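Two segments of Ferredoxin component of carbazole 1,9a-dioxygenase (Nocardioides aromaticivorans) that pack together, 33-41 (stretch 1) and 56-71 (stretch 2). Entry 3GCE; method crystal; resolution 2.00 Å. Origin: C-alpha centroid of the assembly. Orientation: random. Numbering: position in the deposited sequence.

Stretch 1, residues 33-41: DEVMVVRDG
Stretch 2, residues 56-71: AYLDMGVFHAESLEIE

How does stretch 2 begin its approach to the strand of stretch 1? Residues 33-40 form an extended strand in which the CA-to-CB bonds of Glu34, Met36, Val38 and Asp40 point toward stretch 2, while those of Val37 and Arg39 point away. Tyr57 (phi/psi -113/110) sets its CA-to-CB bond sideways, but with chi1 m and chi2 -87° the end of its side chain comes nearer, and Tyr57 CD1 lies 3.6 Å from Glu34 OE2. The carboxylate approaches the ring obliquely. Glu34 reaches this point with chi1 and chi2 both t and chi3 -48°.

What does the 3-10 segment 58-60 offer to Met36? The turn is held by Met60 N donating to Tyr57 O at 3.1 Å and Gly61 N to Leu58 O at 2.9 Å, and it places Asp59 beside Met36, their CA atoms 5.7 Å apart. Leu58 (chi1 m, chi2 t) and Asp59 (chi1 p) both direct CA-to-CB toward the strand. Met36, with chi1 t, chi2 off-well at -102° and chi3 m, lays its chain along them: Met36 CG is 3.8 Å from Asp59 CB, and Met36 CE is 4.2 Å from Leu58 CB. Asp59 OD1 also stands 4.6 Å from Glu34 OE2, a proximity of like charges, although both oxygens are hydrogen-bonded elsewhere in the structure.

How is Phe63 fitted against Val38? Strand 62-64 runs at 38° to strand 33-40, with N-to-C directions broadly alike and the axes 9.7 Å apart at closest approach, too far for backbone pairing; the gap is filled by side chains. Phe63 (phi/psi -93/131, chi1 t, chi2 68°) turns its ring so that Val38, with chi1 p, sets CG2 over one face. Val38 CG2 lies 3.8 Å from the Phe63 ring centroid, only 10° off the normal, a CH-pi contact. Asp40 OD1 sits instead at the ring edge, 4.4 Å from Phe63 CE2.

What receives Asp40 at the turn after Phe63? Ala65 and Glu66 share phi/psi near -63/-35, Ser67 follows at -111/0, and Leu68 takes positive phi, 54/44, bringing the chain back. Asp40 (chi1 t, chi2 63°) reaches in with OD1 3.5 Å from Ala65 CB and OD2 3.5 Å from Leu68 CD2; Leu68, chi1 m and chi2 t, starts sideways but its end comes nearer. No direct hydrogen bond crosses the contact, yet one water donates to Asp40 OD2 at 3.0 Å and to Ala65 O at 2.7 Å, bridging the stretches.

How does the returning strand 69-71 complete the packing? It pairs antiparallel with 62-64: Glu71 N donates to Val62 O at 2.8 Å, Val62 N to Glu71 O at 3.1 Å and His64 N to Glu69 O at 2.8 Å. His64 NE2 also donates to Glu71 OE1 at 2.7 Å. Ile70 (chi1 t, chi2 p) points toward stretch 1, where its CG1 meets Met36 CE at 3.5 Å. The Met36 methyl thus touches both Leu58 and Ile70.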

ATOM      1  N   ASP A  33      -9.263  -6.404   6.536  1.00 26.06           N
ATOM      2  CA  ASP A  33      -9.020  -5.384   5.494  1.00 25.17           C
ATOM      3  C   ASP A  33      -7.842  -5.734   4.598  1.00 23.77           C
ATOM      4  O   ASP A  33      -6.788  -6.130   5.078  1.00 22.12           O
ATOM      5  CB  ASP A  33      -8.793  -4.006   6.105  1.00 26.01           C
ATOM      6  CG  ASP A  33     -10.012  -3.497   6.851  1.00 28.97           C
ATOM      7  OD1 ASP A  33     -11.112  -3.470   6.260  1.00 31.59           O
ATOM      8  OD2 ASP A  33      -9.869  -3.147   8.035  1.00 31.43           O
ATOM      9  N   GLU A  34      -8.022  -5.548   3.292  1.00 21.84           N
ATOM     10  CA  GLU A  34      -6.977  -5.865   2.347  1.00 20.39           C
ATOM     11  C   GLU A  34      -6.081  -4.642   2.203  1.00 17.83           C
ATOM     12  O   GLU A  34      -6.559  -3.515   1.919  1.00 14.92           O
ATOM     13  CB  GLU A  34      -7.571  -6.247   0.993  1.00 21.61           C
ATOM     14  CG  GLU A  34      -6.639  -7.033   0.106  1.00 25.07           C
ATOM     15  CD  GLU A  34      -7.311  -7.429  -1.211  1.00 28.88           C
ATOM     16  OE1 GLU A  34      -8.461  -7.942  -1.194  1.00 33.19           O
ATOM     17  OE2 GLU A  34      -6.691  -7.220  -2.264  1.00 31.11           O
ATOM     18  N   VAL A  35      -4.788  -4.867   2.412  1.00 14.95           N
ATOM     19  CA  VAL A  35      -3.827  -3.775   2.502  1.00 15.09           C
ATOM     20  C   VAL A  35      -2.651  -3.961   1.545  1.00 15.19           C
ATOM     21  O   VAL A  35      -1.974  -5.000   1.552  1.00 15.84           O
ATOM     22  CB  VAL A  35      -3.314  -3.618   3.955  1.00 15.46           C
ATOM     23  CG1 VAL A  35      -2.307  -2.491   4.047  1.00 14.01           C
ATOM     24  CG2 VAL A  35      -4.478  -3.322   4.869  1.00 15.46           C
ATOM     25  N   MET A  36      -2.429  -2.955   0.708  1.00 14.00           N
ATOM     26  CA  MET A  36      -1.299  -2.965  -0.202  1.00 14.86           C
ATOM     27  C   MET A  36      -0.073  -2.493   0.561  1.00 13.71           C
ATOM     28  O   MET A  36      -0.107  -1.439   1.200  1.00 12.29           O
ATOM     29  CB  MET A  36      -1.558  -2.040  -1.391  1.00 14.98           C
ATOM     30  CG  MET A  36      -0.513  -2.181  -2.516  1.00 20.71           C
ATOM     31  SD  MET A  36       0.673  -0.847  -2.502  1.00 36.04           S
ATOM     32  CE  MET A  36      -0.432   0.369  -3.103  1.00 29.30           C
ATOM     33  N   VAL A  37       0.995  -3.280   0.474  1.00 13.46           N
ATOM     34  CA  VAL A  37       2.252  -2.966   1.129  1.00 13.78           C
ATOM     35  C   VAL A  37       3.326  -2.884   0.051  1.00 13.90           C
ATOM     36  O   VAL A  37       3.344  -3.719  -0.853  1.00 13.30           O
ATOM     37  CB  VAL A  37       2.555  -4.022   2.245  1.00 13.84           C
ATOM     38  CG1 VAL A  37       3.928  -3.833   2.858  1.00 14.02           C
ATOM     39  CG2 VAL A  37       1.502  -3.896   3.332  1.00 12.44           C
ATOM     40  N   VAL A  38       4.178  -1.850   0.124  1.00 13.67           N
ATOM     41  CA  VAL A  38       5.258  -1.682  -0.819  1.00 13.92           C
ATOM     42  C   VAL A  38       6.505  -1.101  -0.145  1.00 15.47           C
ATOM     43  O   VAL A  38       6.416  -0.195   0.684  1.00 14.96           O
ATOM     44  CB  VAL A  38       4.792  -0.824  -2.048  1.00 14.14           C
ATOM     45  CG1 VAL A  38       4.540   0.636  -1.660  1.00 14.95           C
ATOM     46  CG2 VAL A  38       5.791  -0.936  -3.217  1.00 12.21           C
ATOM     47  N   ARG A  39       7.659  -1.669  -0.485  1.00 16.80           N
ATOM     48  CA  ARG A  39       8.962  -1.191  -0.020  1.00 18.99           C
ATOM     49  C   ARG A  39       9.523  -0.195  -1.031  1.00 19.46           C
ATOM     50  O   ARG A  39       9.430  -0.403  -2.248  1.00 19.32           O
ATOM     51  CB  ARG A  39       9.963  -2.340   0.050  1.00 18.05           C
ATOM     52  CG  ARG A  39       9.959  -3.207   1.286  1.00 22.25           C
ATOM     53  CD  ARG A  39      11.153  -4.213   1.220  1.00 21.15           C
ATOM     54  NE  ARG A  39      12.473  -3.574   1.336  1.00 25.33           N
ATOM     55  CZ  ARG A  39      13.650  -4.195   1.198  1.00 23.99           C
ATOM     56  NH1 ARG A  39      13.722  -5.489   0.902  1.00 22.05           N
ATOM     57  NH2 ARG A  39      14.772  -3.514   1.355  1.00 24.28           N
ATOM     58  N   ASP A  40      10.090   0.886  -0.522  1.00 21.09           N
ATOM     59  CA  ASP A  40      10.940   1.766  -1.300  1.00 22.85           C
ATOM     60  C   ASP A  40      12.201   1.999  -0.458  1.00 23.14           C
ATOM     61  O   ASP A  40      12.109   2.444   0.692  1.00 22.70           O
ATOM     62  CB  ASP A  40      10.224   3.093  -1.572  1.00 23.76           C
ATOM     63  CG  ASP A  40      11.057   4.044  -2.445  1.00 26.65           C
ATOM     64  OD1 ASP A  40      11.345   3.695  -3.611  1.00 28.87           O
ATOM     65  OD2 ASP A  40      11.426   5.132  -1.947  1.00 29.13           O
ATOM     66  N   GLY A  41      13.378   1.682  -1.004  1.00 23.62           N
ATOM     67  CA  GLY A  41      14.603   1.754  -0.200  1.00 24.09           C
ATOM     68  C   GLY A  41      14.405   0.847   0.995  1.00 24.04           C
ATOM     69  O   GLY A  41      14.032  -0.310   0.828  1.00 24.91           O
ATOM     70  N   ALA A  56     -11.201  -1.953  -7.848  1.00 12.87           N
ATOM     71  CA  ALA A  56      -9.957  -2.448  -8.456  1.00 13.32           C
ATOM     72  C   ALA A  56      -8.913  -2.618  -7.366  1.00 13.61           C
ATOM     73  O   ALA A  56      -9.032  -2.001  -6.310  1.00 13.97           O
ATOM     74  CB  ALA A  56      -9.455  -1.505  -9.541  1.00 12.64           C
ATOM     75  N   TYR A  57      -7.901  -3.438  -7.635  1.00 12.43           N
ATOM     76  CA  TYR A  57      -6.949  -3.856  -6.624  1.00 11.94           C
ATOM     77  C   TYR A  57      -5.568  -3.279  -6.920  1.00 10.77           C
ATOM     78  O   TYR A  57      -4.914  -3.637  -7.890  1.00  8.31           O
ATOM     79  CB  TYR A  57      -6.980  -5.405  -6.434  1.00 12.49           C
ATOM     80  CG  TYR A  57      -8.397  -5.817  -6.101  1.00 14.37           C
ATOM     81  CD1 TYR A  57      -8.844  -5.810  -4.770  1.00 18.14           C
ATOM     82  CD2 TYR A  57      -9.317  -6.125  -7.104  1.00 14.28           C
ATOM     83  CE1 TYR A  57     -10.171  -6.137  -4.444  1.00 18.23           C
ATOM     84  CE2 TYR A  57     -10.679  -6.448  -6.783  1.00 13.91           C
ATOM     85  CZ  TYR A  57     -11.069  -6.452  -5.437  1.00 16.03           C
ATOM     86  OH  TYR A  57     -12.359  -6.749  -5.061  1.00 16.29           O
ATOM     87  N   LEU A  58      -5.162  -2.328  -6.074  1.00  9.81           N
ATOM     88  CA  LEU A  58      -4.016  -1.486  -6.359  1.00  9.38           C
ATOM     89  C   LEU A  58      -2.680  -2.231  -6.484  1.00 10.20           C
ATOM     90  O   LEU A  58      -1.836  -1.843  -7.277  1.00 12.03           O
ATOM     91  CB  LEU A  58      -3.896  -0.383  -5.293  1.00  9.87           C
ATOM     92  CG  LEU A  58      -5.107   0.556  -5.225  1.00 10.10           C
ATOM     93  CD1 LEU A  58      -4.901   1.534  -4.053  1.00  8.50           C
ATOM     94  CD2 LEU A  58      -5.302   1.333  -6.560  1.00 10.65           C
ATOM     95  N   ASP A  59      -2.481  -3.286  -5.707  1.00 10.74           N
ATOM     96  CA  ASP A  59      -1.254  -4.080  -5.796  1.00 13.07           C
ATOM     97  C   ASP A  59      -1.007  -4.694  -7.188  1.00 13.99           C
ATOM     98  O   ASP A  59       0.121  -5.066  -7.514  1.00 13.60           O
ATOM     99  CB  ASP A  59      -1.238  -5.175  -4.712  1.00 13.56           C
ATOM    100  CG  ASP A  59      -2.060  -6.397  -5.079  1.00 16.90           C
ATOM    101  OD1 ASP A  59      -3.300  -6.327  -5.196  1.00 18.20           O
ATOM    102  OD2 ASP A  59      -1.448  -7.468  -5.212  1.00 21.76           O
ATOM    103  N   MET A  60      -2.071  -4.815  -7.989  1.00 14.33           N
ATOM    104  CA  MET A  60      -1.963  -5.336  -9.357  1.00 14.22           C
ATOM    105  C   MET A  60      -1.651  -4.229 -10.372  1.00 14.77           C
ATOM    106  O   MET A  60      -1.478  -4.511 -11.563  1.00 14.03           O
ATOM    107  CB  MET A  60      -3.262  -6.054  -9.770  1.00 14.60           C
ATOM    108  CG  MET A  60      -3.720  -7.209  -8.866  1.00 16.08           C
ATOM    109  SD  MET A  60      -2.409  -8.370  -8.554  1.00 19.77           S
ATOM    110  CE  MET A  60      -2.281  -9.108 -10.190  1.00 18.68           C
ATOM    111  N   GLY A  61      -1.563  -2.986  -9.892  1.00 14.58           N
ATOM    112  CA  GLY A  61      -1.175  -1.847 -10.718  1.00 15.63           C
ATOM    113  C   GLY A  61       0.329  -1.625 -10.779  1.00 16.22           C
ATOM    114  O   GLY A  61       1.112  -2.564 -10.578  1.00 17.36           O
ATOM    115  N   VAL A  62       0.735  -0.386 -11.052  1.00 14.93           N
ATOM    116  CA  VAL A  62       2.146  -0.050 -11.279  1.00 14.55           C
ATOM    117  C   VAL A  62       2.631   0.899 -10.192  1.00 14.82           C
ATOM    118  O   VAL A  62       1.997   1.940  -9.941  1.00 13.48           O
ATOM    119  CB  VAL A  62       2.340   0.554 -12.685  1.00 15.25           C
ATOM    120  CG1 VAL A  62       3.775   1.125 -12.878  1.00 17.23           C
ATOM    121  CG2 VAL A  62       2.054  -0.529 -13.745  1.00 16.84           C
ATOM    122  N   PHE A  63       3.741   0.539  -9.531  1.00 14.69           N
ATOM    123  CA  PHE A  63       4.325   1.419  -8.529  1.00 15.35           C
ATOM    124  C   PHE A  63       5.396   2.312  -9.154  1.00 16.18           C
ATOM    125  O   PHE A  63       6.271   1.830  -9.862  1.00 15.69           O
ATOM    126  CB  PHE A  63       4.876   0.617  -7.333  1.00 15.40           C
ATOM    127  CG  PHE A  63       5.504   1.472  -6.264  1.00 15.64           C
ATOM    128  CD1 PHE A  63       4.725   2.329  -5.485  1.00 14.21           C
ATOM    129  CD2 PHE A  63       6.876   1.411  -6.030  1.00 17.49           C
ATOM    130  CE1 PHE A  63       5.308   3.112  -4.490  1.00 13.04           C
ATOM    131  CE2 PHE A  63       7.477   2.196  -5.028  1.00 16.15           C
ATOM    132  CZ  PHE A  63       6.687   3.035  -4.258  1.00 15.80           C
ATOM    133  N   HIS A  64       5.302   3.612  -8.868  1.00 15.78           N
ATOM    134  CA  HIS A  64       6.217   4.611  -9.365  1.00 16.72           C
ATOM    135  C   HIS A  64       7.085   5.073  -8.208  1.00 17.17           C
ATOM    136  O   HIS A  64       6.681   5.938  -7.432  1.00 16.27           O
ATOM    137  CB  HIS A  64       5.454   5.798  -9.997  1.00 16.27           C
ATOM    138  CG  HIS A  64       4.605   5.403 -11.162  1.00 17.60           C
ATOM    139  ND1 HIS A  64       5.054   5.466 -12.461  1.00 19.16           N
ATOM    140  CD2 HIS A  64       3.348   4.902 -11.223  1.00 17.50           C
ATOM    141  CE1 HIS A  64       4.112   5.019 -13.271  1.00 20.70           C
ATOM    142  NE2 HIS A  64       3.066   4.671 -12.547  1.00 17.98           N
ATOM    143  N   ALA A  65       8.274   4.472  -8.093  1.00 17.48           N
ATOM    144  CA  ALA A  65       9.161   4.750  -6.956  1.00 18.95           C
ATOM    145  C   ALA A  65       9.577   6.219  -6.904  1.00 19.35           C
ATOM    146  O   ALA A  65       9.702   6.784  -5.825  1.00 19.79           O
ATOM    147  CB  ALA A  65      10.384   3.822  -6.952  1.00 19.02           C
ATOM    148  N   GLU A  66       9.750   6.846  -8.062  1.00 20.25           N
ATOM    149  CA  GLU A  66      10.277   8.222  -8.122  1.00 20.92           C
ATOM    150  C   GLU A  66       9.322   9.212  -7.486  1.00 19.88           C
ATOM    151  O   GLU A  66       9.755  10.214  -6.917  1.00 20.52           O
ATOM    152  CB  GLU A  66      10.508   8.661  -9.570  1.00 21.89           C
ATOM    153  CG  GLU A  66      10.285   7.571 -10.624  1.00 29.62           C
ATOM    154  CD  GLU A  66       8.801   7.272 -10.962  1.00 34.89           C
ATOM    155  OE1 GLU A  66       7.950   8.126 -10.611  1.00 36.91           O
ATOM    156  OE2 GLU A  66       8.482   6.194 -11.536  1.00 38.67           O
ATOM    157  N   SER A  67       8.019   8.955  -7.632  1.00 18.17           N
ATOM    158  CA  SER A  67       6.993   9.840  -7.118  1.00 16.51           C
ATOM    159  C   SER A  67       6.203   9.237  -5.943  1.00 15.93           C
ATOM    160  O   SER A  67       5.305   9.899  -5.411  1.00 15.28           O
ATOM    161  CB  SER A  67       6.048  10.265  -8.258  1.00 17.34           C
ATOM    162  OG  SER A  67       5.296   9.159  -8.747  1.00 15.75           O
ATOM    163  N   LEU A  68       6.550   8.002  -5.538  1.00 14.45           N
ATOM    164  CA  LEU A  68       5.873   7.254  -4.439  1.00 13.71           C
ATOM    165  C   LEU A  68       4.349   7.156  -4.650  1.00 13.12           C
ATOM    166  O   LEU A  68       3.549   7.388  -3.722  1.00 12.31           O
ATOM    167  CB  LEU A  68       6.236   7.809  -3.028  1.00 13.84           C
ATOM    168  CG  LEU A  68       7.712   7.627  -2.585  1.00 14.18           C
ATOM    169  CD1 LEU A  68       8.005   8.383  -1.312  1.00 15.18           C
ATOM    170  CD2 LEU A  68       8.138   6.137  -2.423  1.00 13.09           C
ATOM    171  N   GLU A  69       3.980   6.841  -5.893  1.00 13.00           N
ATOM    172  CA  GLU A  69       2.593   6.660  -6.287  1.00 12.86           C
ATOM    173  C   GLU A  69       2.366   5.231  -6.719  1.00 12.62           C
ATOM    174  O   GLU A  69       3.224   4.613  -7.369  1.00 12.50           O
ATOM    175  CB  GLU A  69       2.255   7.559  -7.467  1.00 12.49           C
ATOM    176  CG  GLU A  69       2.197   9.045  -7.155  1.00 14.62           C
ATOM    177  CD  GLU A  69       1.935   9.851  -8.419  1.00 16.29           C
ATOM    178  OE1 GLU A  69       2.810   9.845  -9.298  1.00 17.68           O
ATOM    179  OE2 GLU A  69       0.852  10.467  -8.544  1.00 14.96           O
ATOM    180  N   ILE A  70       1.207   4.713  -6.354  1.00 12.91           N
ATOM    181  CA  ILE A  70       0.696   3.481  -6.933  1.00 12.63           C
ATOM    182  C   ILE A  70      -0.365   3.874  -7.977  1.00 12.65           C
ATOM    183  O   ILE A  70      -1.231   4.715  -7.734  1.00 11.25           O
ATOM    184  CB  ILE A  70       0.078   2.563  -5.855  1.00 13.13           C
ATOM    185  CG1 ILE A  70      -0.330   1.203  -6.454  1.00 12.63           C
ATOM    186  CG2 ILE A  70      -1.156   3.242  -5.202  1.00 13.05           C
ATOM    187  CD1 ILE A  70       0.840   0.378  -7.009  1.00 10.21           C
ATOM    188  N   GLU A  71      -0.296   3.246  -9.135  1.00 12.28           N
ATOM    189  CA  GLU A  71      -1.207   3.560 -10.224  1.00 13.72           C
ATOM    190  C   GLU A  71      -2.198   2.406 -10.363  1.00 13.50           C
ATOM    191  O   GLU A  71      -1.792   1.253 -10.511  1.00 12.92           O
ATOM    192  CB  GLU A  71      -0.412   3.750 -11.499  1.00 13.79           C
ATOM    193  CG  GLU A  71      -1.228   3.950 -12.779  1.00 16.01           C
ATOM    194  CD  GLU A  71      -0.307   4.121 -13.989  1.00 19.30           C
ATOM    195  OE1 GLU A  71       0.892   3.791 -13.879  1.00 24.90           O
ATOM    196  OE2 GLU A  71      -0.765   4.576 -15.057  1.00 27.63           O
TER
HETATM  197  O   HOH W   1      11.724   7.233  -4.034  1.00 37.39           O